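Local coordinates for protein tropomodulin (Caenorhabditis elegans, PDB 1PGV) that probably caps the pointed end of actin filaments, maintaining their length and dynamics, and is represented here by its C-terminal domain, at residues A[70-75]-A[97-102]; A[121-126]-A[154-159]. All blocks are in the same frame, centred on the assembly; numbering follows the deposited sequence. Where two conformers were deposited one is given.

Interaction 1. Residues A[70-75]-A[97-102]; sequences KHIEKF and SPSLRV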
ATOM      1  N   LYS A  70      -3.155  10.600  11.518  1.00 24.08           N
ATOM      2  CA  LYS A  70      -4.256  10.860  10.606  1.00 25.88           C
ATOM      3  C   LYS A  70      -3.771  11.856   9.562  1.00 24.81           C
ATOM      4  O   LYS A  70      -4.562  12.455   8.840  1.00 25.96           O
ATOM      5  CB  LYS A  70      -5.465  11.425  11.359  1.00 28.91           C
ATOM      6  CG  LYS A  70      -5.185  12.668  12.183  1.00 32.13           C
ATOM      7  CD  LYS A  70      -6.457  13.144  12.877  1.00 36.30           C
ATOM      8  CE  LYS A  70      -6.177  14.283  13.844  1.00 37.86           C
ATOM      9  NZ  LYS A  70      -5.570  15.461  13.163  1.00 41.14           N
ATOM     10  N   HIS A  71      -2.453  12.005   9.475  1.00 24.57           N
ATOM     11  CA  HIS A  71      -1.848  12.941   8.540  1.00 24.37           C
ATOM     12  C   HIS A  71      -0.934  12.306   7.496  1.00 23.28           C
ATOM     13  O   HIS A  71      -0.796  12.828   6.392  1.00 24.09           O
ATOM     14  CB  HIS A  71      -1.071  13.999   9.328  1.00 25.44           C
ATOM     15  CG  HIS A  71      -1.914  14.746  10.315  1.00 25.54           C
ATOM     16  ND1 HIS A  71      -2.818  15.716   9.939  1.00 27.86           N
ATOM     17  CD2 HIS A  71      -2.013  14.643  11.661  1.00 25.64           C
ATOM     18  CE1 HIS A  71      -3.437  16.179  11.010  1.00 26.71           C
ATOM     19  NE2 HIS A  71      -2.966  15.544  12.069  1.00 28.43           N
ATOM     20  N   ILE A  72      -0.308  11.181   7.830  1.00 23.31           N
ATOM     21  CA  ILE A  72       0.597  10.540   6.884  1.00 21.40           C
ATOM     22  C   ILE A  72      -0.068  10.324   5.525  1.00 21.72           C
ATOM     23  O   ILE A  72      -1.180   9.805   5.438  1.00 20.45           O
ATOM     24  CB  ILE A  72       1.129   9.196   7.439  1.00 22.37           C
ATOM     25  CG1 ILE A  72       2.109   8.579   6.439  1.00 22.53           C
ATOM     26  CG2 ILE A  72      -0.031   8.263   7.750  1.00 22.74           C
ATOM     27  CD1 ILE A  72       2.833   7.342   6.965  1.00 23.06           C
ATOM     28  N   GLU A  73       0.626  10.739   4.468  1.00 20.30           N
ATOM     29  CA  GLU A  73       0.123  10.632   3.105  1.00 21.39           C
ATOM     30  C   GLU A  73       0.907   9.657   2.244  1.00 19.93           C
ATOM     31  O   GLU A  73       0.365   9.077   1.302  1.00 20.59           O
ATOM     32  CB  GLU A  73       0.141  12.012   2.436  1.00 22.76           C
ATOM     33  CG  GLU A  73      -0.911  12.963   2.974  1.00 25.44           C
ATOM     34  CD  GLU A  73      -0.773  14.367   2.414  1.00 29.72           C
ATOM     35  OE1 GLU A  73      -0.194  14.525   1.318  1.00 31.26           O
ATOM     36  OE2 GLU A  73      -1.259  15.309   3.071  1.00 31.63           O
ATOM     37  N   LYS A  74       2.187   9.490   2.552  1.00 20.09           N
ATOM     38  CA  LYS A  74       3.029   8.582   1.787  1.00 19.84           C
ATOM     39  C   LYS A  74       3.906   7.752   2.711  1.00 19.77           C
ATOM     40  O   LYS A  74       4.574   8.281   3.597  1.00 18.91           O
ATOM     41  CB  LYS A  74       3.910   9.361   0.811  1.00 21.90           C
ATOM     42  CG  LYS A  74       3.139  10.192  -0.199  1.00 26.52           C
ATOM     43  CD  LYS A  74       4.085  10.904  -1.159  1.00 31.80           C
ATOM     44  CE  LYS A  74       3.320  11.741  -2.174  1.00 35.04           C
ATOM     45  NZ  LYS A  74       4.239  12.386  -3.156  1.00 38.37           N
ATOM     46  N   PHE A  75       3.890   6.440   2.501  1.00 19.26           N
ATOM     47  CA  PHE A  75       4.681   5.530   3.316  1.00 19.45           C
ATOM     48  C   PHE A  75       5.362   4.563   2.359  1.00 18.93           C
ATOM     49  O   PHE A  75       4.701   3.780   1.678  1.00 18.49           O
ATOM     50  CB  PHE A  75       3.769   4.792   4.302  1.00 19.50           C
ATOM     51  CG  PHE A  75       4.509   3.989   5.340  1.00 21.58           C
ATOM     52  CD1 PHE A  75       5.826   4.293   5.673  1.00 23.50           C
ATOM     53  CD2 PHE A  75       3.872   2.951   6.015  1.00 22.98           C
ATOM     54  CE1 PHE A  75       6.498   3.575   6.664  1.00 24.20           C
ATOM     55  CE2 PHE A  75       4.536   2.228   7.009  1.00 24.71           C
ATOM     56  CZ  PHE A  75       5.849   2.543   7.332  1.00 25.52           C
ATOM     57  N   SER A  97      -6.194   4.115   8.368  1.00 18.96           N
ATOM     58  CA  SER A  97      -5.845   5.433   7.830  1.00 19.54           C
ATOM     59  C   SER A  97      -6.797   6.117   6.855  1.00 19.97           C
ATOM     60  O   SER A  97      -7.230   5.527   5.869  1.00 21.16           O
ATOM     61  CB  SER A  97      -4.460   5.375   7.182  1.00 18.42           C
ATOM     62  OG  SER A  97      -4.089   6.655   6.674  1.00 18.26           O
ATOM     63  N   PRO A  98      -7.139   7.389   7.131  1.00 20.52           N
ATOM     64  CA  PRO A  98      -8.033   8.136   6.245  1.00 19.99           C
ATOM     65  C   PRO A  98      -7.207   9.026   5.305  1.00 19.15           C
ATOM     66  O   PRO A  98      -7.727   9.584   4.335  1.00 19.62           O
ATOM     67  CB  PRO A  98      -8.862   8.955   7.224  1.00 21.05           C
ATOM     68  CG  PRO A  98      -7.850   9.334   8.236  1.00 20.43           C
ATOM     69  CD  PRO A  98      -7.089   8.021   8.462  1.00 21.44           C
ATOM     70  N   SER A  99      -5.908   9.121   5.582  1.00 18.87           N
ATOM     71  CA  SER A  99      -5.018   9.981   4.807  1.00 19.22           C
ATOM     72  C   SER A  99      -3.966   9.324   3.917  1.00 17.56           C
ATOM     73  O   SER A  99      -3.455   9.961   2.994  1.00 17.35           O
ATOM     74  CB  SER A  99      -4.311  10.954   5.759  1.00 21.78           C
ATOM     75  OG  SER A  99      -3.531  10.258   6.727  1.00 22.70           O
ATOM     76  N   LEU A 100      -3.626   8.064   4.181  1.00 16.37           N
ATOM     77  CA  LEU A 100      -2.598   7.402   3.379  1.00 15.92           C
ATOM     78  C   LEU A 100      -2.976   7.333   1.904  1.00 15.96           C
ATOM     79  O   LEU A 100      -3.969   6.705   1.530  1.00 15.98           O
ATOM     80  CB  LEU A 100      -2.324   5.990   3.924  1.00 16.10           C
ATOM     81  CG  LEU A 100      -1.106   5.265   3.352  1.00 16.95           C
ATOM     82  CD1 LEU A 100       0.159   6.094   3.584  1.00 16.93           C
ATOM     83  CD2 LEU A 100      -0.972   3.898   4.035  1.00 17.12           C
ATOM     84  N   ARG A 101      -2.160   7.969   1.068  1.00 16.73           N
ATOM     85  CA  ARG A 101      -2.397   8.030  -0.368  1.00 16.86           C
ATOM     86  C   ARG A 101      -1.500   7.128  -1.195  1.00 16.16           C
ATOM     87  O   ARG A 101      -1.903   6.628  -2.243  1.00 16.49           O
ATOM     88  CB  ARG A 101      -2.207   9.472  -0.850  1.00 19.64           C
ATOM     89  CG  ARG A 101      -3.100  10.473  -0.154  1.00 25.48           C
ATOM     90  CD  ARG A 101      -4.353  10.706  -0.956  1.00 32.94           C
ATOM     91  NE  ARG A 101      -4.018  11.196  -2.291  1.00 37.32           N
ATOM     92  CZ  ARG A 101      -4.910  11.454  -3.240  1.00 39.07           C
ATOM     93  NH1 ARG A 101      -6.202  11.272  -3.003  1.00 39.15           N
ATOM     94  NH2 ARG A 101      -4.507  11.885  -4.428  1.00 40.67           N
ATOM     95  N   VAL A 102      -0.270   6.940  -0.737  1.00 16.35           N
ATOM     96  CA  VAL A 102       0.685   6.122  -1.463  1.00 16.07           C
ATOM     97  C   VAL A 102       1.357   5.133  -0.519  1.00 16.14           C
ATOM     98  O   VAL A 102       1.840   5.508   0.544  1.00 17.12           O
ATOM     99  CB  VAL A 102       1.770   7.010  -2.124  1.00 18.31           C
ATOM    100  CG1 VAL A 102       2.825   6.151  -2.803  1.00 19.66           C
ATOM    101  CG2 VAL A 102       1.118   7.944  -3.138  1.00 21.23           C
TER
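Lys70 meets the turn around Pro98 and Ser99 through its first atoms. Its CB faces CG of Pro98, and its carbonyl O lies close to OG of Ser99. The rest of its side chain leads away, with CG above one face of the His71 ring, toward its rim.

Ile72 O accepts the first bond across the contact, from Ser99 OG at 2.7 Å, which approaches 33° out of the carbonyl plane. With chi1 at 61°, Ser99 OG sits between its own backbone N and carbonyl carbon, and the hydroxyl is turned to residues 70-75. Ser99 sits in a turn set by Ser97, whose OG accepts from Ser99 N and, at 2.9 Å, from Leu100 N. This is an ST motif just after a helix.

Glu73 O is gripped by two backbone donors, Arg101 N at 2.8 Å and Val102 N at 3.0 Å. The second lies nearly in line with the carbonyl. The aliphatic part of Glu73 rests alongside the Ser99 carbonyl, with Glu73 CG 3.9 Å from Ser99 O.

Lys74 is bridged to Val102 in parallel. Their side chains lie side by side and point the same way, with Lys74 CG 4.0 Å from Val102 CB. Phe75 N carries the pairing on by donating to Val102 O at 3.0 Å (N-H...O angle 167°), and Asn104 is the next backbone partner of Phe75. On the buried side, Phe75 CB touches Leu100 CD1 at 3.9 Å.

The contact starts a parallel strand pair in the leucine-rich-repeat-like fold of this domain. Strand 74-76 lies between strands 45-47 and 102-104. Leu93 of helix 90-96 packs against both Phe75 and Leu100. Helix 56-66 adds Leu62 and Ile63 against Phe75. Arg101 passes the backbone bonding on to Val129, just before strand 130-132.

Interaction 2. Residues A[121-126]-A[154-159]; sequences STLVTQ and EENESL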
ATOM      1  N   SER A 121      -7.745  -4.859   1.929  1.00 14.72           N
ATOM      2  CA  SER A 121      -7.921  -3.956   3.062  1.00 15.31           C
ATOM      3  C   SER A 121      -8.071  -2.496   2.636  1.00 15.70           C
ATOM      4  O   SER A 121      -8.576  -1.681   3.398  1.00 16.38           O
ATOM      5  CB  SER A 121      -6.755  -4.088   4.044  1.00 17.68           C
ATOM      6  OG  SER A 121      -5.530  -3.687   3.459  0.50 21.25           O
ATOM      7  N   THR A 122      -7.639  -2.181   1.421  1.00 13.56           N
ATOM      8  CA  THR A 122      -7.735  -0.803   0.916  1.00 15.09           C
ATOM      9  C   THR A 122      -9.193  -0.368   0.758  1.00 14.79           C
ATOM     10  O   THR A 122      -9.490   0.825   0.619  1.00 13.83           O
ATOM     11  CB  THR A 122      -7.040  -0.652  -0.455  1.00 16.58           C
ATOM     12  OG1 THR A 122      -7.751  -1.406  -1.446  1.00 15.02           O
ATOM     13  CG2 THR A 122      -5.596  -1.142  -0.381  1.00 15.86           C
ATOM     14  N   LEU A 123     -10.108  -1.332   0.798  1.00 14.00           N
ATOM     15  CA  LEU A 123     -11.523  -1.032   0.627  1.00 14.48           C
ATOM     16  C   LEU A 123     -12.198  -0.392   1.830  1.00 17.19           C
ATOM     17  O   LEU A 123     -13.254   0.227   1.692  1.00 16.29           O
ATOM     18  CB  LEU A 123     -12.285  -2.307   0.241  1.00 14.95           C
ATOM     19  CG  LEU A 123     -11.901  -2.926  -1.103  1.00 13.01           C
ATOM     20  CD1 LEU A 123     -12.631  -4.266  -1.284  1.00 14.87           C
ATOM     21  CD2 LEU A 123     -12.266  -1.969  -2.235  1.00 15.54           C
ATOM     22  N   VAL A 124     -11.596  -0.521   3.004  1.00 16.38           N
ATOM     23  CA  VAL A 124     -12.196   0.038   4.205  1.00 17.17           C
ATOM     24  C   VAL A 124     -12.331   1.563   4.161  1.00 19.17           C
ATOM     25  O   VAL A 124     -13.426   2.098   4.355  1.00 19.09           O
ATOM     26  CB  VAL A 124     -11.397  -0.374   5.452  1.00 18.11           C
ATOM     27  CG1 VAL A 124     -12.033   0.217   6.702  1.00 19.51           C
ATOM     28  CG2 VAL A 124     -11.350  -1.900   5.546  1.00 19.79           C
ATOM     29  N   THR A 125     -11.228   2.258   3.903  1.00 16.92           N
ATOM     30  CA  THR A 125     -11.272   3.724   3.847  1.00 17.46           C
ATOM     31  C   THR A 125     -11.047   4.260   2.439  1.00 17.32           C
ATOM     32  O   THR A 125     -11.405   5.410   2.133  1.00 16.89           O
ATOM     33  CB  THR A 125     -10.200   4.356   4.752  1.00 18.97           C
ATOM     34  OG1 THR A 125      -8.901   4.072   4.222  1.00 16.31           O
ATOM     35  CG2 THR A 125     -10.304   3.818   6.160  1.00 18.27           C
ATOM     36  N   GLN A 126     -10.448   3.435   1.587  1.00 14.99           N
ATOM     37  CA  GLN A 126     -10.146   3.818   0.215  1.00 15.74           C
ATOM     38  C   GLN A 126      -9.405   5.158   0.099  1.00 15.90           C
ATOM     39  O   GLN A 126      -9.664   5.961  -0.804  1.00 16.67           O
ATOM     40  CB  GLN A 126     -11.431   3.824  -0.623  1.00 16.71           C
ATOM     41  CG  GLN A 126     -11.986   2.406  -0.827  1.00 17.12           C
ATOM     42  CD  GLN A 126     -13.198   2.352  -1.731  1.00 18.99           C
ATOM     43  OE1 GLN A 126     -13.235   2.990  -2.783  1.00 19.06           O
ATOM     44  NE2 GLN A 126     -14.198   1.565  -1.332  1.00 22.42           N
ATOM     45  N   GLU A 154     -11.480  -3.732  -8.563  1.00 15.66           N
ATOM     46  CA  GLU A 154     -12.669  -3.318  -9.286  1.00 16.33           C
ATOM     47  C   GLU A 154     -13.668  -2.630  -8.360  1.00 16.25           C
ATOM     48  O   GLU A 154     -14.415  -1.752  -8.788  1.00 16.15           O
ATOM     49  CB  GLU A 154     -13.298  -4.539  -9.964  1.00 20.67           C
ATOM     50  CG  GLU A 154     -14.393  -4.235 -10.948  1.00 25.88           C
ATOM     51  CD  GLU A 154     -14.787  -5.461 -11.751  1.00 28.59           C
ATOM     52  OE1 GLU A 154     -14.131  -5.748 -12.776  1.00 26.47           O
ATOM     53  OE2 GLU A 154     -15.747  -6.140 -11.338  1.00 28.49           O
ATOM     54  N   GLU A 155     -13.675  -3.012  -7.085  1.00 16.39           N
ATOM     55  CA  GLU A 155     -14.592  -2.415  -6.122  1.00 17.13           C
ATOM     56  C   GLU A 155     -14.029  -1.128  -5.515  1.00 17.73           C
ATOM     57  O   GLU A 155     -14.765  -0.332  -4.929  1.00 17.99           O
ATOM     58  CB  GLU A 155     -14.893  -3.410  -4.997  1.00 18.21           C
ATOM     59  CG  GLU A 155     -16.095  -3.046  -4.165  1.00 23.84           C
ATOM     60  CD  GLU A 155     -16.338  -4.024  -3.035  1.00 23.17           C
ATOM     61  OE1 GLU A 155     -16.107  -5.237  -3.240  1.00 20.02           O
ATOM     62  OE2 GLU A 155     -16.768  -3.575  -1.952  1.00 25.45           O
ATOM     63  N   ASN A 156     -12.725  -0.929  -5.653  1.00 15.82           N
ATOM     64  CA  ASN A 156     -12.072   0.255  -5.091  1.00 14.73           C
ATOM     65  C   ASN A 156     -12.255   1.436  -6.049  1.00 16.96           C
ATOM     66  O   ASN A 156     -11.914   1.337  -7.220  1.00 15.18           O
ATOM     67  CB  ASN A 156     -10.580  -0.026  -4.890  1.00 14.72           C
ATOM     68  CG  ASN A 156      -9.880   1.065  -4.091  1.00 14.02           C
ATOM     69  OD1 ASN A 156      -9.900   2.240  -4.475  1.00 13.18           O
ATOM     70  ND2 ASN A 156      -9.257   0.681  -2.969  1.00 12.59           N
ATOM     71  N   GLU A 157     -12.780   2.548  -5.540  1.00 16.91           N
ATOM     72  CA  GLU A 157     -13.016   3.730  -6.374  1.00 18.30           C
ATOM     73  C   GLU A 157     -11.893   4.773  -6.356  1.00 17.95           C
ATOM     74  O   GLU A 157     -11.905   5.708  -7.163  1.00 18.60           O
ATOM     75  CB  GLU A 157     -14.328   4.404  -5.960  1.00 21.59           C
ATOM     76  CG  GLU A 157     -15.572   3.565  -6.210  1.00 27.08           C
ATOM     77  CD  GLU A 157     -16.850   4.254  -5.747  1.00 32.23           C
ATOM     78  OE1 GLU A 157     -17.932   3.652  -5.898  1.00 35.36           O
ATOM     79  OE2 GLU A 157     -16.776   5.391  -5.231  1.00 34.02           O
ATOM     80  N   SER A 158     -10.922   4.609  -5.458  1.00 15.32           N
ATOM     81  CA  SER A 158      -9.821   5.574  -5.343  1.00 16.18           C
ATOM     82  C   SER A 158      -8.509   5.204  -6.036  1.00 15.65           C
ATOM     83  O   SER A 158      -7.780   6.082  -6.492  1.00 13.85           O
ATOM     84  CB  SER A 158      -9.533   5.861  -3.868  1.00 18.44           C
ATOM     85  OG  SER A 158     -10.658   6.429  -3.222  1.00 17.63           O
ATOM     86  N   LEU A 159      -8.193   3.910  -6.112  1.00 14.71           N
ATOM     87  CA  LEU A 159      -6.954   3.475  -6.747  1.00 13.71           C
ATOM     88  C   LEU A 159      -6.755   3.949  -8.183  1.00 14.06           C
ATOM     89  O   LEU A 159      -7.605   3.730  -9.048  1.00 15.91           O
ATOM     90  CB  LEU A 159      -6.852   1.940  -6.728  1.00 13.79           C
ATOM     91  CG  LEU A 159      -6.665   1.320  -5.344  1.00 13.72           C
ATOM     92  CD1 LEU A 159      -6.750  -0.203  -5.459  1.00 14.98           C
ATOM     93  CD2 LEU A 159      -5.311   1.728  -4.773  1.00 14.68           C
TER
HETATM   94  O   HOH W   1      -7.727   2.759  -1.689  1.00 16.03           O
HETATM   95  O   HOH W   2     -16.471   0.637  -3.173  1.00 26.00           O
HETATM   96  O   HOH W   3     -13.385   5.979  -3.196  1.00 39.98           O
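Gln126 and the turn Asn156 to Leu159 are joined by two direct hydrogen bonds. Glu157 N donates to Gln126 OE1 at 2.8 Å, with an N-H...O angle of 167°. The donor stands above the amide plane. Ser158 OG, anti to its own carbonyl carbon (chi1 -61°) and so beside its backbone N, donates to Gln126 O at 2.7 Å, this time in the carbonyl plane. Gln126 thus uses both its backbone and its side-chain oxygen. A third bond is weak: Asn156 ND2 to Thr122 OG1, 3.0 Å. The main partner of that hydroxyl is Leu119 O, one turn back in helix 112-121.

The receiving turn is held by Asn156. Its OD1 accepts from Ser158 N at 2.8 Å and from Leu159 N at 2.9 Å, an Asx motif. The first donor lies in the amide plane and the second above it.

Three waters add bridges. One links Gln126 NE2 to Glu155 O. Another donates to both Gln126 OE1 and Ser158 OG. A third accepts from Asn156 ND2 and reaches Thr122 O weakly.

Leu123 makes van der Waals contact. Its CD2 lies 3.6 Å from Asn156 N and 3.7 Å from Asn156 CB. Its CD1 reaches the carboxylate end of Glu155, the two side chains crossing at about a right angle. The side chains of Gln126 and Asn156 run past each other in opposite directions, their amide planes 44° apart.

The contact joins two consecutive helix-to-strand connections of the leucine-rich-repeat-like domain. Residues 121-126 lead from helix 112-121 toward strand 130-132. Residues 154-159 lead from helix 143-155 toward strand 161-163. Ile94 of helix 90-96 touches Thr122, and Asn182 of helix 169-190 donates to Asn156 O and Leu159 O.

From the N terminus, the chain first reaches residues 70-75, at the start of strand 74-76. It then passes through helices 84-87 and 90-96 before residues 97-102 return beside residues 70-75 and close interaction 1. Strand 102-104 and helix 112-121 lead on to residues 121-126. Strand 130-132 and helix 143-155 follow before residues 154-159 close interaction 2. The two loops lie in series and neither nest nor cross. Their centres are about 14 Å apart. They touch where Ser97 O and Thr125 OG1, 2.8 Å apart, probably share a hydrogen bond. Together they tie successive turns of the parallel-sheet domain together where helices give way to strands.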